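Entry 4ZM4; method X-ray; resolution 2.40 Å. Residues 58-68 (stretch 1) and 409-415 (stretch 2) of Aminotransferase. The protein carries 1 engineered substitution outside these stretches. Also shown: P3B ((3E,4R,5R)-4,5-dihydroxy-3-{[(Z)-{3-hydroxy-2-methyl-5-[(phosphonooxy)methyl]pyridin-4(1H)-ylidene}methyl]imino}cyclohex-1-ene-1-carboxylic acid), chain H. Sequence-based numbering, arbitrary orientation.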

# COMPACT_ATOMS: atom_id res chain seq x y z
N GLY B 58 -21.45 -4.86 22.94
CA GLY B 58 -22.57 -5.05 22.02
C GLY B 58 -22.20 -5.89 20.80
O GLY B 58 -21.05 -5.84 20.35
N GLU B 59 -23.16 -6.66 20.28
CA GLU B 59 -22.99 -7.44 19.05
C GLU B 59 -23.70 -6.75 17.89
O GLU B 59 -24.86 -6.40 18.00
N ILE B 60 -22.98 -6.59 16.78
CA ILE B 60 -23.52 -5.96 15.58
C ILE B 60 -23.32 -6.83 14.37
O ILE B 60 -22.20 -7.23 14.08
N ILE B 61 -24.40 -7.08 13.64
CA ILE B 61 -24.34 -7.72 12.35
C ILE B 61 -23.84 -6.71 11.34
O ILE B 61 -24.43 -5.65 11.17
N ASP B 62 -22.73 -7.04 10.69
CA ASP B 62 -22.06 -6.15 9.75
C ASP B 62 -22.47 -6.45 8.33
O ASP B 62 -22.27 -7.57 7.85
N LEU B 63 -23.09 -5.47 7.65
CA LEU B 63 -23.43 -5.63 6.23
C LEU B 63 -22.37 -5.00 5.32
O LEU B 63 -22.37 -5.21 4.11
N ASN B 64 -21.45 -4.24 5.93
CA ASN B 64 -20.36 -3.58 5.21
C ASN B 64 -19.13 -4.49 5.06
O ASN B 64 -18.47 -4.46 4.04
N MET B 65 -18.79 -5.23 6.10
CA MET B 65 -17.73 -6.24 6.06
C MET B 65 -16.35 -5.75 5.63
O MET B 65 -15.60 -6.49 4.94
N GLY B 66 -15.99 -4.54 6.05
CA GLY B 66 -14.65 -4.04 5.77
C GLY B 66 -14.37 -3.80 4.33
O GLY B 66 -13.23 -3.88 3.87
N TYR B 67 -15.41 -3.51 3.60
CA TYR B 67 -15.32 -2.98 2.24
C TYR B 67 -14.85 -3.97 1.14
O TYR B 67 -14.23 -3.55 0.15
N GLY B 68 -15.20 -5.25 1.25
CA GLY B 68 -15.09 -6.20 0.12
C GLY B 68 -14.25 -7.47 0.21
O GLY B 68 -14.49 -8.40 -0.56
N GLU B 409 -30.10 -0.88 16.48
CA GLU B 409 -30.75 -2.20 16.46
C GLU B 409 -29.76 -3.35 16.26
O GLU B 409 -30.16 -4.50 16.25
N GLY B 410 -28.47 -3.06 16.07
CA GLY B 410 -27.45 -4.09 15.92
C GLY B 410 -27.13 -4.52 14.51
O GLY B 410 -26.72 -5.65 14.27
N VAL B 411 -27.33 -3.61 13.55
CA VAL B 411 -26.98 -3.85 12.14
C VAL B 411 -26.19 -2.64 11.64
O VAL B 411 -26.70 -1.52 11.69
N TYR B 412 -24.97 -2.87 11.14
CA TYR B 412 -24.17 -1.80 10.58
C TYR B 412 -24.12 -1.87 9.06
O TYR B 412 -23.66 -2.87 8.50
N PHE B 413 -24.50 -0.77 8.41
CA PHE B 413 -24.11 -0.49 7.05
C PHE B 413 -23.59 0.97 6.97
O PHE B 413 -23.82 1.72 7.88
N HIS B 414 -22.91 1.34 5.88
CA HIS B 414 -22.37 2.70 5.71
C HIS B 414 -23.53 3.72 5.56
O HIS B 414 -24.49 3.44 4.86
N PRO B 415 -23.42 4.88 6.22
CA PRO B 415 -24.51 5.87 6.19
C PRO B 415 -24.82 6.51 4.85
O PRO B 415 -25.93 7.04 4.69

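A buried polar group is tolerated when it has a partner, and the pairing of residues 58-68 with residues 409-415 shows how backbone, side chain and water divide that work. The two segments, at least 345 residues apart in sequence where they touch, form a short parallel ladder with bridges at Ile61-Val411 and Asp62-Tyr412. In a parallel pair the NH and CO of one residue reach the two residues flanking its bridge partner: Ile61 bonds Gly410 and Tyr412 around Val411, and Tyr412 bonds Ile61 and Leu63 around Asp62. Three linkages result: Ile61 N donates to Gly410 O (2.8 Å), Tyr412 N donates to Ile61 O (2.8 Å), and Leu63 N donates to Tyr412 O (2.8 Å). Two of these acceptors also receive CA-H...O contacts, Ile60 CA to Gly410 O at 3.5 Å and Val411 CA to Ile61 O at 3.3 Å.

Gly410 lies just before the ladder and supplies its first carbonyl acceptor; here the chain leaves a helix through a Schellman motif. Its positive phi suits glycine, since a CB at these backbone angles would be jammed against the preceding carbonyl oxygen.

Ile61 (chi1 m, chi2 t) and Val411 (chi1 t) share one face of the sheet, although Ile61 CB and Val411 CG2 remain 4.4 Å apart. Closer packing comes from Leu63 (m, t), whose Leu63 CD1 lies 3.6 Å from Val411 CG1 and 4.3 Å from Phe413 CD2; Phe413 has chi1 p, and its side chain leads away. One residue before the first bridge, Ile60 (chi1 m, chi2 off-well at 98°) packs Ile60 CG2 against Tyr412 CB at 3.7 Å.

The other face carries Asp62 and Tyr412, both with chi1 t. Asp62 is buried, yet both carboxylate oxygens have hydrogen-bond partners. Asp62 OD1 accepts from two successive amides as the chain turns out of the strand, Asn64 N at 2.9 Å and Met65 N at 3.0 Å, while OD2 is satisfied elsewhere in the structure. The same Asp62 OD1 lies at the edge of the Tyr412 ring, 3.5 Å from Tyr412 CD2. Tyr412 has the most area covered by the opposing stretch; Tyr412 CE2 approaches Asn64 CB at 3.8 Å, and the tyrosine hydroxyl is hydrogen-bonded elsewhere.

Beyond the last direct cross-strand bond, a water continues the connection. Asn64 (chi1 t) points toward the second stretch, and Asn64 OD1 accepts from the water O at 3.0 Å; the water O in turn accepts from His414 N at 2.9 Å. One molecule thus satisfies a side-chain carbonyl and a backbone amide that do not bond directly. Within the first stretch, Tyr67 N donates to Asn64 O at 3.2 Å.

His414 (chi1 t) also points toward its partner stretch, and its ND1 is hydrogen-bonded to a residue just before or after one of the stretches. His414 CD2 meets Tyr67 OH edge to edge at 3.4 Å, a contact rather than a hydrogen bond. Tyr67 (chi1 m) starts sideways but brings its ring end nearer, linking this interface to the bound P3B: ligand atom CAN lies over one ring face, and Tyr67 CD1 comes within 3.2 Å of P3B OAF.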

# COMPACT_ATOMS: atom_id res chain seq x y z
CB GLU B 59 -23.58 -8.85 19.17
CG GLU B 59 -22.75 -9.83 19.97
CD GLU B 59 -23.25 -11.27 19.87
OE1 GLU B 59 -24.17 -11.55 19.05
OE2 GLU B 59 -22.72 -12.12 20.60
CB ILE B 60 -22.85 -4.60 15.30
CG1 ILE B 60 -23.01 -3.68 16.50
CG2 ILE B 60 -23.54 -3.92 14.12
CD1 ILE B 60 -21.84 -3.58 17.47
CB ILE B 61 -25.71 -8.24 11.92
CG1 ILE B 61 -26.16 -9.38 12.85
CG2 ILE B 61 -25.66 -8.78 10.50
CD1 ILE B 61 -27.66 -9.67 12.76
CB ASP B 62 -20.55 -6.32 9.91
CG ASP B 62 -19.74 -5.13 9.35
OD1 ASP B 62 -20.29 -4.34 8.59
OD2 ASP B 62 -18.55 -5.01 9.69
CB LEU B 63 -24.80 -5.02 5.93
CG LEU B 63 -25.97 -5.59 6.71
CD1 LEU B 63 -27.23 -4.88 6.31
CD2 LEU B 63 -26.12 -7.10 6.52
CB ASN B 64 -19.99 -2.31 5.97
CG ASN B 64 -19.02 -1.44 5.21
OD1 ASN B 64 -19.32 -0.95 4.13
ND2 ASN B 64 -17.84 -1.23 5.80
CB MET B 65 -18.18 -7.41 5.17
CG MET B 65 -19.41 -8.14 5.70
SD MET B 65 -19.25 -8.87 7.34
CE MET B 65 -17.86 -9.98 7.12
CB TYR B 67 -14.49 -1.68 2.25
CG TYR B 67 -15.05 -0.59 3.14
CD1 TYR B 67 -16.01 0.31 2.68
CD2 TYR B 67 -14.60 -0.43 4.42
CE1 TYR B 67 -16.48 1.34 3.48
CE2 TYR B 67 -15.06 0.60 5.23
CZ TYR B 67 -16.01 1.48 4.77
OH TYR B 67 -16.49 2.49 5.60
CB GLU B 409 -31.83 -2.25 15.38
CG GLU B 409 -32.99 -1.28 15.57
CD GLU B 409 -33.77 -1.51 16.86
OE1 GLU B 409 -33.77 -2.63 17.39
OE2 GLU B 409 -34.45 -0.57 17.31
CB VAL B 411 -28.24 -4.07 11.29
CG1 VAL B 411 -27.91 -4.17 9.79
CG2 VAL B 411 -28.98 -5.31 11.75
CB TYR B 412 -22.75 -1.81 11.13
CG TYR B 412 -21.88 -0.73 10.53
CD1 TYR B 412 -22.01 0.59 10.92
CD2 TYR B 412 -20.97 -1.01 9.51
CE1 TYR B 412 -21.25 1.61 10.36
CE2 TYR B 412 -20.20 0.00 8.93
CZ TYR B 412 -20.35 1.31 9.37
OH TYR B 412 -19.58 2.31 8.82
CB PHE B 413 -25.26 -0.76 6.06
CG PHE B 413 -26.54 -0.08 6.41
CD1 PHE B 413 -26.78 1.20 5.96
CD2 PHE B 413 -27.49 -0.70 7.17
CE1 PHE B 413 -27.96 1.84 6.28
CE2 PHE B 413 -28.68 -0.06 7.48
CZ PHE B 413 -28.92 1.21 7.03
CB HIS B 414 -21.46 2.76 4.48
CG HIS B 414 -20.60 3.98 4.42
ND1 HIS B 414 -21.09 5.24 4.16
CD2 HIS B 414 -19.26 4.12 4.53
CE1 HIS B 414 -20.10 6.11 4.16
NE2 HIS B 414 -18.97 5.45 4.35
CB PRO B 415 -24.05 6.97 7.15
CG PRO B 415 -22.67 6.61 7.57
CD PRO B 415 -22.42 5.18 7.25
OAH P3B H . -6.14 1.89 -2.20
PBA P3B H . -7.13 0.69 -1.88
OAI P3B H . -8.04 1.27 -0.83
OAC P3B H . -6.44 -0.56 -1.36
OAQ P3B H . -7.92 0.52 -3.34
CAM P3B H . -8.31 1.66 -4.17
CAV P3B H . -9.39 1.25 -4.92
CAL P3B H . -9.16 0.93 -6.25
NAP P3B H . -10.22 0.47 -7.01
CAU P3B H . -11.48 0.32 -6.47
CAA P3B H . -12.53 -0.11 -7.24
CAW P3B H . -11.71 0.66 -5.22
OAE P3B H . -12.96 0.49 -4.75
CAX P3B H . -10.69 1.10 -4.36
CAJ P3B H . -10.98 1.47 -3.00
NAO P3B H . -12.28 1.55 -2.54
CAT P3B H . -12.57 2.01 -1.28
CAK P3B H . -11.66 2.63 -0.38
CAS P3B H . -12.01 3.16 0.86
CAR P3B H . -11.06 3.70 1.74
OAD P3B H . -11.36 4.08 2.89
OAB P3B H . -9.92 3.90 1.41
CAN P3B H . -13.22 2.93 1.39
CAY P3B H . -14.27 2.15 0.58
OAF P3B H . -15.48 2.88 0.87
CAZ P3B H . -13.98 2.00 -0.97
OAG P3B H . -14.70 0.93 -1.68
O HOH W 1 -22.29 -0.78 3.95